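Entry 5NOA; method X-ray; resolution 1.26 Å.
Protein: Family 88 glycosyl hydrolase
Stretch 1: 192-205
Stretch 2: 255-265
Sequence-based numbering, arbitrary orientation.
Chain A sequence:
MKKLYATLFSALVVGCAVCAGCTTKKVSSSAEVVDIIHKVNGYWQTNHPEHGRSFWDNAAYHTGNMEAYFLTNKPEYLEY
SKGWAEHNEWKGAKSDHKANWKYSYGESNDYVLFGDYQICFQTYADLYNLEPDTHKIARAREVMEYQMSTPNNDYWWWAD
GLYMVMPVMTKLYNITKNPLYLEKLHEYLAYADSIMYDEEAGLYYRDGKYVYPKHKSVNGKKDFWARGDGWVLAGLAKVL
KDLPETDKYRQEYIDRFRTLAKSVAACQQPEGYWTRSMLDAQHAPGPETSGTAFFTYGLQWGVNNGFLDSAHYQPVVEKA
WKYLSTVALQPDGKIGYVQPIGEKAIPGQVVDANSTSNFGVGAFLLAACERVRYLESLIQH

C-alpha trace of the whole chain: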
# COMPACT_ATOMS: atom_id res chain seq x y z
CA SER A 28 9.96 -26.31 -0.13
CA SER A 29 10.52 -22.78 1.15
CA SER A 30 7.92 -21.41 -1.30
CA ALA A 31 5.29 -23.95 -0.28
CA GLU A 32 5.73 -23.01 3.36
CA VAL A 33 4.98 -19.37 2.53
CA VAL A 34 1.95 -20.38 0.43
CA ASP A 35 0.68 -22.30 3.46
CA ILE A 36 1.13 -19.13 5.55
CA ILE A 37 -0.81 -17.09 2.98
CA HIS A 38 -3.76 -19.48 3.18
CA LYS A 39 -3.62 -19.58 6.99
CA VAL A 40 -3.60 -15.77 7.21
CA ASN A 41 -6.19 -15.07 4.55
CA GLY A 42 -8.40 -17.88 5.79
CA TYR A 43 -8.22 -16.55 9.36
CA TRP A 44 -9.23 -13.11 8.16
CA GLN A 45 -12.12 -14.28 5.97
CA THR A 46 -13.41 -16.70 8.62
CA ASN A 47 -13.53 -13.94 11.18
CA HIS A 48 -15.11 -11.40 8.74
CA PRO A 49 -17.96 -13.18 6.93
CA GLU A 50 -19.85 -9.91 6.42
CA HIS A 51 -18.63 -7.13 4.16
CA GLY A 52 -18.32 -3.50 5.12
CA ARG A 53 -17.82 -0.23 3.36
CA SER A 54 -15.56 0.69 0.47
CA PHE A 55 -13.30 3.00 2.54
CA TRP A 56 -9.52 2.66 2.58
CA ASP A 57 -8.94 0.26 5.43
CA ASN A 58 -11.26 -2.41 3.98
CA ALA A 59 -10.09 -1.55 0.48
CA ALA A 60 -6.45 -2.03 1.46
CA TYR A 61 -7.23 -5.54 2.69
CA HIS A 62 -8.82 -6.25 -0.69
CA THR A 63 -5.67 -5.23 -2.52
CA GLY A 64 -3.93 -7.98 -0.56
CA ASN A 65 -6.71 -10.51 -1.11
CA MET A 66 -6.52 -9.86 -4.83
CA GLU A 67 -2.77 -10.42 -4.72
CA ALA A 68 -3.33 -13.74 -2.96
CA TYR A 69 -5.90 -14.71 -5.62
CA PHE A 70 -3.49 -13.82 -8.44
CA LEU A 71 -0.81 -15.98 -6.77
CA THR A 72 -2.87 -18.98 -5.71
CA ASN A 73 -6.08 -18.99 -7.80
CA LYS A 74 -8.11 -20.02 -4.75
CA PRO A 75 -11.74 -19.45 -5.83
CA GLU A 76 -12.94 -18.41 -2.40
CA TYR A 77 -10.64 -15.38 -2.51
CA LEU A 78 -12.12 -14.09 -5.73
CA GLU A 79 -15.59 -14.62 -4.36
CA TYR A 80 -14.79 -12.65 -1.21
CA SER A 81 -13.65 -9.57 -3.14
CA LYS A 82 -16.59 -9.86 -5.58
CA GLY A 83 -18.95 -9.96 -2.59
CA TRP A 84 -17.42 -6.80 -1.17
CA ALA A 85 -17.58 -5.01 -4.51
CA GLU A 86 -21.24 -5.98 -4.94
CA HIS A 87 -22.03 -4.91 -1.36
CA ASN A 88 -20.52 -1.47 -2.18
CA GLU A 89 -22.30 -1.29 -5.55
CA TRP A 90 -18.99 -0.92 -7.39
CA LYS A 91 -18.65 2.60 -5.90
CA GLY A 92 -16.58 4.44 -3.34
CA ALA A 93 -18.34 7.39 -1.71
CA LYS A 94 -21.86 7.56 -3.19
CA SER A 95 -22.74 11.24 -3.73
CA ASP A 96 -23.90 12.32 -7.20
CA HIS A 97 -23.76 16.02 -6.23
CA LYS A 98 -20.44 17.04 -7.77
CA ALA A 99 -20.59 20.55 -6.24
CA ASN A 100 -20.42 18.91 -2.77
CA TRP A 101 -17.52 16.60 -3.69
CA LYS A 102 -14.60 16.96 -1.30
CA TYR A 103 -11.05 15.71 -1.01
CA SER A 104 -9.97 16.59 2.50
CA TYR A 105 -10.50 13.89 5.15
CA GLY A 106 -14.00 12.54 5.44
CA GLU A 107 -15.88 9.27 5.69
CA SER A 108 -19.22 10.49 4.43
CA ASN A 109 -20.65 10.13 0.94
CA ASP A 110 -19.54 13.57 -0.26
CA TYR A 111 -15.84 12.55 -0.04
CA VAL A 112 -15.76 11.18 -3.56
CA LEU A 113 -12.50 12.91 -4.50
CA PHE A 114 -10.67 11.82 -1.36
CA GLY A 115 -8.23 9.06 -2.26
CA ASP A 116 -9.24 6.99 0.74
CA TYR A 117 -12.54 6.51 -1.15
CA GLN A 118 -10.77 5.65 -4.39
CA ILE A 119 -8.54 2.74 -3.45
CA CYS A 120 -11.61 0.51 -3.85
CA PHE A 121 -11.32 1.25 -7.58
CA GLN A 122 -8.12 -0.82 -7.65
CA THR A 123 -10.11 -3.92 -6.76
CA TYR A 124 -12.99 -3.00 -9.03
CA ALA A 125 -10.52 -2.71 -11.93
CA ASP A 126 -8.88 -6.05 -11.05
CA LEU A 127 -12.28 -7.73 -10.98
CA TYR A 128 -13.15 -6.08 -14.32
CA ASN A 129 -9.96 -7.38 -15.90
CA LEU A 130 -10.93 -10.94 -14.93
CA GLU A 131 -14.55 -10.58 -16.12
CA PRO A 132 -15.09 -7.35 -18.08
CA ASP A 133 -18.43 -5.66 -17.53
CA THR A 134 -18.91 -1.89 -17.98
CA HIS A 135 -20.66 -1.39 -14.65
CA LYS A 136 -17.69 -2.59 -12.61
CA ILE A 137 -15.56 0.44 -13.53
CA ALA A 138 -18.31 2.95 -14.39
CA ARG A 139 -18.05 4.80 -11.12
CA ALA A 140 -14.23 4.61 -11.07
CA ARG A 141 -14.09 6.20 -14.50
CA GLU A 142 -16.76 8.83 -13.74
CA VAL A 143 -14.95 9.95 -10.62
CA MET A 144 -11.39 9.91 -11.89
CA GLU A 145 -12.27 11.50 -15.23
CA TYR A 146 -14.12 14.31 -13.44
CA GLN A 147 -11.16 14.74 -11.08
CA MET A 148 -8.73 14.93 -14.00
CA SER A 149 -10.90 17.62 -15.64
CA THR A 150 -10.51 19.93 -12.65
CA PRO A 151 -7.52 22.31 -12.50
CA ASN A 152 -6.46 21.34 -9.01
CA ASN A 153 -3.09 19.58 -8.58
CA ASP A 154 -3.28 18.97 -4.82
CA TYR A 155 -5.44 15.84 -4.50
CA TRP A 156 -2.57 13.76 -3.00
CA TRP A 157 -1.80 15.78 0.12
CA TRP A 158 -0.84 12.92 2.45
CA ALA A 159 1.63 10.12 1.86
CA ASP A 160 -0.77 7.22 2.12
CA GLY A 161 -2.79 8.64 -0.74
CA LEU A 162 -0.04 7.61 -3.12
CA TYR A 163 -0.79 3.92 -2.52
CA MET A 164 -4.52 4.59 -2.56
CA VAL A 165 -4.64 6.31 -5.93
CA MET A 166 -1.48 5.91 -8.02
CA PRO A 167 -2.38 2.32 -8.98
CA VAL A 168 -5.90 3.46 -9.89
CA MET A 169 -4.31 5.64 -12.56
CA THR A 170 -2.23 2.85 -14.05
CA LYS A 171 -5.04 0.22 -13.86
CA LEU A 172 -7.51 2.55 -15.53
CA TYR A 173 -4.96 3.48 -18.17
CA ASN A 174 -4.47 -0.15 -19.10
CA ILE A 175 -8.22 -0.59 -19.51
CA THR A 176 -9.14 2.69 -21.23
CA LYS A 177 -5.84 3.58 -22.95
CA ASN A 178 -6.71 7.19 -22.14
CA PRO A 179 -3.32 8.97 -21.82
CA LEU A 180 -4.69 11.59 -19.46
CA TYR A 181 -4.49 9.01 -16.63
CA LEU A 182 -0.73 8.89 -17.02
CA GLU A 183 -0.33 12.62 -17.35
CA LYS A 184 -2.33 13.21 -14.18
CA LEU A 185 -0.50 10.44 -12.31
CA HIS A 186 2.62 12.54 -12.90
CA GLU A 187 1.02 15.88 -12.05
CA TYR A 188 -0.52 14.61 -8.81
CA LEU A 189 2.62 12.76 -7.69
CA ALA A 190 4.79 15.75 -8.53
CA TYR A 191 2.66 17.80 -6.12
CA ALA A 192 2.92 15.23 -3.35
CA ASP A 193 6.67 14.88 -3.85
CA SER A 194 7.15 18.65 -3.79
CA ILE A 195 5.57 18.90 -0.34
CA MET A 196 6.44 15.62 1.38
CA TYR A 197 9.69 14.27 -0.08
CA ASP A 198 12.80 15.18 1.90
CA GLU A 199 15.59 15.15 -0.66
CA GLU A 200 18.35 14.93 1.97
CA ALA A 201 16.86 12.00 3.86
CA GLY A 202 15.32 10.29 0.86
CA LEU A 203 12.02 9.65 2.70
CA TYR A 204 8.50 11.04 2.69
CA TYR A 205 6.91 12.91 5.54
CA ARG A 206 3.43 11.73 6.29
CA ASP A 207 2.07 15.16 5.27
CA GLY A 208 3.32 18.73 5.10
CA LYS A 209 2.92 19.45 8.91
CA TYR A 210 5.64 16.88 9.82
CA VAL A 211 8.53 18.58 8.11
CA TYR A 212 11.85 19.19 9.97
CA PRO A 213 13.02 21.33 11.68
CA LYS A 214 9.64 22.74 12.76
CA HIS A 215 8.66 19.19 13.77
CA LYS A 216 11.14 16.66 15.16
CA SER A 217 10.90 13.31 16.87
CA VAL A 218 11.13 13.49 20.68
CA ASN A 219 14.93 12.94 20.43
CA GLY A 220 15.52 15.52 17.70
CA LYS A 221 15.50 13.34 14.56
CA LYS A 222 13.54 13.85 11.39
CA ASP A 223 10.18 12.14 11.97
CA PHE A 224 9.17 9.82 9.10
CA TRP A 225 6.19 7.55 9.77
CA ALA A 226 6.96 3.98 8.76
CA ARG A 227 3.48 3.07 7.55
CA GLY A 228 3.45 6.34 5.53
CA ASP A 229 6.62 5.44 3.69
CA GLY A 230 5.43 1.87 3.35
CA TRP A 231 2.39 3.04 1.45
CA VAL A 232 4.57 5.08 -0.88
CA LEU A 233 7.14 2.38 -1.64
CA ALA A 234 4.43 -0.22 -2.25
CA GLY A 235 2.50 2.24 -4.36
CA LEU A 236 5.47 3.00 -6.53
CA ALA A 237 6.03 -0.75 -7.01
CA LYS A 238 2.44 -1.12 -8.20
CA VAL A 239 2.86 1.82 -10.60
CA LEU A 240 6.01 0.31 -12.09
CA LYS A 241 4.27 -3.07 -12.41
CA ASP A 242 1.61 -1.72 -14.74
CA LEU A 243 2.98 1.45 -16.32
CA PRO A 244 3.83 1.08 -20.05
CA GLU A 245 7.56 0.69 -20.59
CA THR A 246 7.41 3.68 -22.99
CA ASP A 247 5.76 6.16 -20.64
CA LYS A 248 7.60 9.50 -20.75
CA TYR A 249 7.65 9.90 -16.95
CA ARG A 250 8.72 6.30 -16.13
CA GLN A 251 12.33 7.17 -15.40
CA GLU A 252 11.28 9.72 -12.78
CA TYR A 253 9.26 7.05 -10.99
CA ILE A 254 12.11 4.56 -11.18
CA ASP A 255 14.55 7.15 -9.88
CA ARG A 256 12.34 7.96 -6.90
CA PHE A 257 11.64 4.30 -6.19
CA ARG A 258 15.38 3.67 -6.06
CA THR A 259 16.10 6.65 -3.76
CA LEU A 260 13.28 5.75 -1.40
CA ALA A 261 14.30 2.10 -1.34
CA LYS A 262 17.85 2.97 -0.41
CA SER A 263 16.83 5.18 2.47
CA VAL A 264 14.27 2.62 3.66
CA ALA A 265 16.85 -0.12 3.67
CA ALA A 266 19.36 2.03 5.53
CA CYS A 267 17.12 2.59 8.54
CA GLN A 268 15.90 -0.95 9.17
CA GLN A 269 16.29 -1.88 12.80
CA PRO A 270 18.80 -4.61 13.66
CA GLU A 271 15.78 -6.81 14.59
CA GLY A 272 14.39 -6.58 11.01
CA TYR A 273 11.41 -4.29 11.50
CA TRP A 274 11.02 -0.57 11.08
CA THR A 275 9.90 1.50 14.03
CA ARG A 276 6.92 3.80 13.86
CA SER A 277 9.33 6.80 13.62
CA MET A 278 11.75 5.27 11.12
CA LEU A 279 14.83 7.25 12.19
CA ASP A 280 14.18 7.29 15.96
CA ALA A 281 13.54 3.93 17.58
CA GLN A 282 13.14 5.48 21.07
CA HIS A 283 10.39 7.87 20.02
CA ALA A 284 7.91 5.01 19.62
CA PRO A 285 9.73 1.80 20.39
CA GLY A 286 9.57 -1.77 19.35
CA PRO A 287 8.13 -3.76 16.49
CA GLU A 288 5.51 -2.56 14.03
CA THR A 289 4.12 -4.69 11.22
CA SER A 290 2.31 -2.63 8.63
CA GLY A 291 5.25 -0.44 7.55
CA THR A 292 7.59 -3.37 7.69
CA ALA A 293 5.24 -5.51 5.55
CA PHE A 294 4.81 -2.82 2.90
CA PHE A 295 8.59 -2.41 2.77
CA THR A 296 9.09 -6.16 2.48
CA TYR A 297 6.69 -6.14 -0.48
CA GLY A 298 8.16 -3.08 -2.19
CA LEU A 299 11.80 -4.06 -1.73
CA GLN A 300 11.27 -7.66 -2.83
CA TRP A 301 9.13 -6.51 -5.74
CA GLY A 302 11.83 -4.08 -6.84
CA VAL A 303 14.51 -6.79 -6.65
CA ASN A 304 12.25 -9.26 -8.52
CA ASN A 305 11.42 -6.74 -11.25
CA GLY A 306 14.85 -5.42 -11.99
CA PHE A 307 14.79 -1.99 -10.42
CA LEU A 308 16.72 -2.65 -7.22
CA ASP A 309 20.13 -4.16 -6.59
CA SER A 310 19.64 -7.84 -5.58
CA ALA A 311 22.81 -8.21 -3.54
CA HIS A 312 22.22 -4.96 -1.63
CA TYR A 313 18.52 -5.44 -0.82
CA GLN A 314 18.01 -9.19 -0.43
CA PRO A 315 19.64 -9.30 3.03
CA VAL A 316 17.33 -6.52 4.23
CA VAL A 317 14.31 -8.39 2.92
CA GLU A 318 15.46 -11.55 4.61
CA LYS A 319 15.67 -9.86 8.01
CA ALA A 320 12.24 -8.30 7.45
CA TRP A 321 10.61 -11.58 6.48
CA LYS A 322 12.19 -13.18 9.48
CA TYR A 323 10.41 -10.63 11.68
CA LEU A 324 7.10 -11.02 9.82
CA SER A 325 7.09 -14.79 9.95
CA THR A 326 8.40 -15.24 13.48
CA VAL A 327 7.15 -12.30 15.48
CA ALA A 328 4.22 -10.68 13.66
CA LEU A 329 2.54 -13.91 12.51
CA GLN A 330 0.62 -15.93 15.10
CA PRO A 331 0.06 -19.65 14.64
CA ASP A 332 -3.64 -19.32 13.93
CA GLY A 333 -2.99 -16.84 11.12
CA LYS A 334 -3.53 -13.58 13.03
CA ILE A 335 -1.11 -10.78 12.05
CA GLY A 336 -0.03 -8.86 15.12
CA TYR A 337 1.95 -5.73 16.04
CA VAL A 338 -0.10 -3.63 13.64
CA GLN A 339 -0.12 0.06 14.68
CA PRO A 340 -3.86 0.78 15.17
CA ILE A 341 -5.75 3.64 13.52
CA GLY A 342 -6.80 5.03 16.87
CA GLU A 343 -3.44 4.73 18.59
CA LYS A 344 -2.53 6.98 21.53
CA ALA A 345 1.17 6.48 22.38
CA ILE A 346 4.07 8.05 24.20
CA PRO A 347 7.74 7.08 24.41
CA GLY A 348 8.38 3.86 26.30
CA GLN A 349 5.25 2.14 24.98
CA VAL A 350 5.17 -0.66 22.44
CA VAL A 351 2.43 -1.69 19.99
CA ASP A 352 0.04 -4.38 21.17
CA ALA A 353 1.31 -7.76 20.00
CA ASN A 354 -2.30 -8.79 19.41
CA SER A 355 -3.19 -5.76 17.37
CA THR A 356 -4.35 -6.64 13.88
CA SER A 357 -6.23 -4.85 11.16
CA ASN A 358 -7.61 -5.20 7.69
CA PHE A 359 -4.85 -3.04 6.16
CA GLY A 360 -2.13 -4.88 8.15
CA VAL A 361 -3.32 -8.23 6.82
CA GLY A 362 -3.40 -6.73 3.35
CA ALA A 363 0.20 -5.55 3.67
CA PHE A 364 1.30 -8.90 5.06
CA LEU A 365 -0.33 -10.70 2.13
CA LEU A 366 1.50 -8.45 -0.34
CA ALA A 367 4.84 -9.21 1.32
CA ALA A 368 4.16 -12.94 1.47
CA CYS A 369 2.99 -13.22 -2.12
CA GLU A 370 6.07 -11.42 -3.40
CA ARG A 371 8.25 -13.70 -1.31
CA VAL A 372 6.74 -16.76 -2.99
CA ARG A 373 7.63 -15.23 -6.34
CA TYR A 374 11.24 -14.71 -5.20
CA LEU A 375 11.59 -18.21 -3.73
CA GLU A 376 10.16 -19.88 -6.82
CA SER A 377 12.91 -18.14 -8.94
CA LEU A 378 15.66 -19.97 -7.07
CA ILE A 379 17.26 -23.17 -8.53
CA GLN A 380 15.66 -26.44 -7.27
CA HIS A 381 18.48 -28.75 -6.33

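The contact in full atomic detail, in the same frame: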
# COMPACT_ATOMS: atom_id res chain seq x y z
N ALA A 192 2.65 15.91 -4.61
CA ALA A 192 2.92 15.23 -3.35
C ALA A 192 4.42 15.24 -3.02
O ALA A 192 4.83 15.46 -1.88
CB ALA A 192 2.40 13.80 -3.40
N ASP A 193 5.22 14.95 -4.03
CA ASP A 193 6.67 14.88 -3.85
C ASP A 193 7.21 16.24 -3.45
O ASP A 193 8.06 16.33 -2.57
CB ASP A 193 7.28 14.38 -5.18
CG ASP A 193 8.70 13.83 -5.04
OD1 ASP A 193 8.85 12.68 -4.59
OD2 ASP A 193 9.63 14.54 -5.38
N SER A 194 6.68 17.31 -4.07
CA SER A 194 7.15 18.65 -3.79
C SER A 194 6.93 19.04 -2.34
O SER A 194 7.73 19.79 -1.80
CB SER A 194 6.54 19.67 -4.74
OG SER A 194 5.19 19.97 -4.40
N ILE A 195 5.86 18.51 -1.72
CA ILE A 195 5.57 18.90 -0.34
C ILE A 195 6.16 17.91 0.69
O ILE A 195 6.64 18.31 1.74
CB ILE A 195 4.06 19.01 -0.11
CG1 ILE A 195 3.42 20.11 -0.99
CG2 ILE A 195 3.77 19.18 1.37
CD1 ILE A 195 3.94 21.50 -0.74
N MET A 196 6.17 16.63 0.39
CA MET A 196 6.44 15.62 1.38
C MET A 196 7.80 14.94 1.24
O MET A 196 8.25 14.34 2.22
CB MET A 196 5.34 14.52 1.39
CG MET A 196 4.08 14.96 2.09
SD MET A 196 2.75 13.80 1.83
CE MET A 196 2.07 14.41 0.33
N TYR A 197 8.43 14.97 0.08
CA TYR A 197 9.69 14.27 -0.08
C TYR A 197 10.81 15.11 0.48
O TYR A 197 10.95 16.27 0.13
CB TYR A 197 9.94 13.93 -1.54
CG TYR A 197 11.17 13.10 -1.73
CD1 TYR A 197 11.26 11.81 -1.26
CD2 TYR A 197 12.25 13.60 -2.42
CE1 TYR A 197 12.39 11.03 -1.46
CE2 TYR A 197 13.39 12.87 -2.62
CZ TYR A 197 13.46 11.57 -2.13
OH TYR A 197 14.60 10.82 -2.34
N ASP A 198 11.60 14.52 1.35
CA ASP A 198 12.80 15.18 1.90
C ASP A 198 13.97 14.69 1.07
O ASP A 198 14.37 13.53 1.19
CB ASP A 198 12.97 14.80 3.37
CG ASP A 198 14.15 15.49 4.06
OD1 ASP A 198 15.24 15.46 3.55
OD2 ASP A 198 13.95 16.08 5.12
N GLU A 199 14.52 15.57 0.23
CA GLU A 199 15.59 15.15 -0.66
C GLU A 199 16.86 14.70 0.08
O GLU A 199 17.54 13.79 -0.36
CB GLU A 199 15.92 16.24 -1.69
CG GLU A 199 15.35 15.93 -3.06
CD GLU A 199 16.17 16.55 -4.18
OE1 GLU A 199 16.29 17.78 -4.16
OE2 GLU A 199 16.68 15.80 -5.05
N GLU A 200 17.16 15.32 1.22
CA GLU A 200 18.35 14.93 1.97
C GLU A 200 18.22 13.54 2.59
O GLU A 200 19.13 12.72 2.53
CB GLU A 200 18.68 15.99 3.01
CG GLU A 200 19.96 15.75 3.80
CD GLU A 200 20.36 16.94 4.66
OE1 GLU A 200 19.71 18.01 4.59
OE2 GLU A 200 21.35 16.81 5.39
N ALA A 201 17.07 13.29 3.20
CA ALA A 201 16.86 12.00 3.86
C ALA A 201 16.44 10.90 2.91
O ALA A 201 16.58 9.72 3.22
CB ALA A 201 15.82 12.14 4.92
N GLY A 202 15.84 11.28 1.79
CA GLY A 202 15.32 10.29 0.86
C GLY A 202 14.06 9.58 1.31
O GLY A 202 13.80 8.47 0.89
N LEU A 203 13.25 10.23 2.16
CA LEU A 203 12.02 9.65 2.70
C LEU A 203 10.92 10.69 2.61
O LEU A 203 11.18 11.89 2.45
CB LEU A 203 12.26 9.25 4.17
CG LEU A 203 13.22 8.10 4.44
CD1 LEU A 203 13.43 7.92 5.91
CD2 LEU A 203 12.79 6.80 3.81
N TYR A 204 9.68 10.21 2.70
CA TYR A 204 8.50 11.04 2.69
C TYR A 204 7.98 11.30 4.10
O TYR A 204 7.74 10.37 4.88
CB TYR A 204 7.36 10.36 1.92
CG TYR A 204 7.53 10.40 0.42
CD1 TYR A 204 8.33 9.45 -0.21
CD2 TYR A 204 6.95 11.35 -0.37
CE1 TYR A 204 8.54 9.45 -1.56
CE2 TYR A 204 7.13 11.35 -1.76
CZ TYR A 204 7.96 10.43 -2.32
OH TYR A 204 8.17 10.41 -3.67
N TYR A 205 7.71 12.56 4.38
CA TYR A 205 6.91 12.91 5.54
C TYR A 205 5.48 12.44 5.32
O TYR A 205 4.99 12.38 4.20
CB TYR A 205 6.96 14.42 5.76
CG TYR A 205 8.36 14.93 6.16
CD1 TYR A 205 8.90 14.64 7.41
CD2 TYR A 205 9.13 15.66 5.28
CE1 TYR A 205 10.16 15.09 7.76
CE2 TYR A 205 10.40 16.09 5.61
CZ TYR A 205 10.91 15.82 6.85
OH TYR A 205 12.18 16.24 7.19
N ASP A 255 13.52 6.44 -10.64
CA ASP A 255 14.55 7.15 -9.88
C ASP A 255 14.10 7.36 -8.43
O ASP A 255 14.87 7.16 -7.49
CB ASP A 255 14.91 8.49 -10.52
CG ASP A 255 15.78 8.36 -11.78
OD1 ASP A 255 16.23 7.25 -12.09
OD2 ASP A 255 15.95 9.39 -12.48
N ARG A 256 12.85 7.77 -8.25
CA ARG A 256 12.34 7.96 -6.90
C ARG A 256 12.20 6.65 -6.14
O ARG A 256 12.47 6.58 -4.95
CB ARG A 256 11.01 8.71 -6.91
CG ARG A 256 10.41 8.97 -5.54
CD ARG A 256 11.22 9.82 -4.59
NE ARG A 256 11.25 11.19 -5.04
CZ ARG A 256 12.31 11.82 -5.53
NH1 ARG A 256 13.50 11.19 -5.70
NH2 ARG A 256 12.16 13.07 -5.92
N PHE A 257 11.72 5.62 -6.82
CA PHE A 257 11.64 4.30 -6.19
C PHE A 257 13.01 3.87 -5.68
O PHE A 257 13.12 3.39 -4.56
CB PHE A 257 11.09 3.32 -7.21
CG PHE A 257 10.88 1.94 -6.70
CD1 PHE A 257 9.92 1.66 -5.76
CD2 PHE A 257 11.55 0.88 -7.25
CE1 PHE A 257 9.68 0.36 -5.32
CE2 PHE A 257 11.33 -0.41 -6.81
CZ PHE A 257 10.40 -0.66 -5.85
N ARG A 258 14.05 4.06 -6.49
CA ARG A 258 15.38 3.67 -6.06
C ARG A 258 15.89 4.49 -4.88
O ARG A 258 16.54 3.93 -3.99
CB ARG A 258 16.37 3.77 -7.21
CG ARG A 258 16.10 2.69 -8.27
CD ARG A 258 17.22 2.70 -9.26
NE ARG A 258 17.05 1.80 -10.36
CZ ARG A 258 17.15 2.12 -11.64
NH1 ARG A 258 17.45 3.34 -12.07
NH2 ARG A 258 16.96 1.15 -12.50
N THR A 259 15.62 5.81 -4.87
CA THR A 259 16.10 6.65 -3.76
C THR A 259 15.38 6.29 -2.46
O THR A 259 15.99 6.13 -1.39
CB THR A 259 15.98 8.17 -4.04
OG1 THR A 259 14.61 8.66 -4.13
CG2 THR A 259 16.77 8.54 -5.22
N LEU A 260 14.08 6.11 -2.57
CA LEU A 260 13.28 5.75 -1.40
C LEU A 260 13.69 4.37 -0.87
O LEU A 260 13.88 4.19 0.33
CB LEU A 260 11.81 5.77 -1.77
CG LEU A 260 10.82 5.47 -0.68
CD1 LEU A 260 10.94 6.44 0.47
CD2 LEU A 260 9.40 5.43 -1.21
N ALA A 261 13.87 3.42 -1.79
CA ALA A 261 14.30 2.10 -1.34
C ALA A 261 15.61 2.12 -0.57
O ALA A 261 15.77 1.45 0.47
CB ALA A 261 14.45 1.16 -2.53
N LYS A 262 16.54 2.93 -1.05
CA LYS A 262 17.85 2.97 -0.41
C LYS A 262 17.77 3.52 0.99
O LYS A 262 18.37 2.97 1.93
CB LYS A 262 18.81 3.80 -1.29
CG LYS A 262 20.27 3.74 -0.90
CD LYS A 262 21.16 4.48 -1.92
CE LYS A 262 22.59 4.69 -1.44
NZ LYS A 262 23.32 3.44 -1.16
N SER A 263 16.98 4.57 1.14
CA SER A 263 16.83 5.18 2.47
C SER A 263 16.02 4.29 3.42
O SER A 263 16.32 4.20 4.61
CB SER A 263 16.17 6.53 2.34
OG SER A 263 17.05 7.43 1.72
N VAL A 264 15.03 3.60 2.89
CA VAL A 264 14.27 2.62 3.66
C VAL A 264 15.20 1.52 4.16
O VAL A 264 15.23 1.20 5.35
CB VAL A 264 13.11 2.04 2.83
CG1 VAL A 264 12.52 0.78 3.48
CG2 VAL A 264 12.02 3.07 2.66
N ALA A 265 15.98 0.92 3.26
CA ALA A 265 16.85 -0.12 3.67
C ALA A 265 17.85 0.32 4.75
O ALA A 265 18.13 -0.43 5.68
CB ALA A 265 17.58 -0.69 2.46

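A helix packs closely against a turn when the turn offers a hollow for each side chain the helix puts forward, and the contact between residues 192-205 and helix 255-265 of this family 88 glycosyl hydrolase illustrates the principle. The backbones come nearest at Gly202 and Leu260, whose CA atoms lie 5.5 Å apart. The absence of a side chain at Gly202 makes the hollow here: an ideal CB would point toward the helix and sit 2.2 Å from Ser263 OG, a clash, and the positive phi also favours glycine. Ser263 fills the space, its OG donating a hydrogen bond to Ala201 O at 2.8 Å, while Gly202 O faces Leu260 CA at 3.6 Å in a nearly straight CA-H...O contact.

The largest contribution to the contact comes from Arg256, which loses more surface to it than any other residue. Its guanidinium lies flat on the ring of Tyr197, centres 3.6 Å apart and planes only 7° from parallel, so that charge meets the aromatic face. Lying flat leaves the guanidinium edge free for Asp193, and the two side chains form a paired salt bridge: NE of Arg256 donates to OD1 of Asp193 at 2.9 Å and NH2 to OD2 at 3.0 Å, both nearly linear. Tyr204 closes in beside them, its OH 3.2 Å from Arg256 CD and weakly hydrogen-bonded to Asp193 OD1 at 2.5 Å. The far end of the Tyr197 ring is tied down as well, its OH hydrogen-bonded to Thr259 OG1 at 2.8 Å.

Apolar groups complete the fit. Leu260 sets out sideways, but its CD1 reaches Leu203 CD2 at 3.8 Å and approaches the edge of the Tyr204 ring, 4.0 Å from CD1 of that tyrosine. Leu203 CD2 in turn nestles against Ser263 CB at 3.7 Å and Val264 CG2 at 4.0 Å.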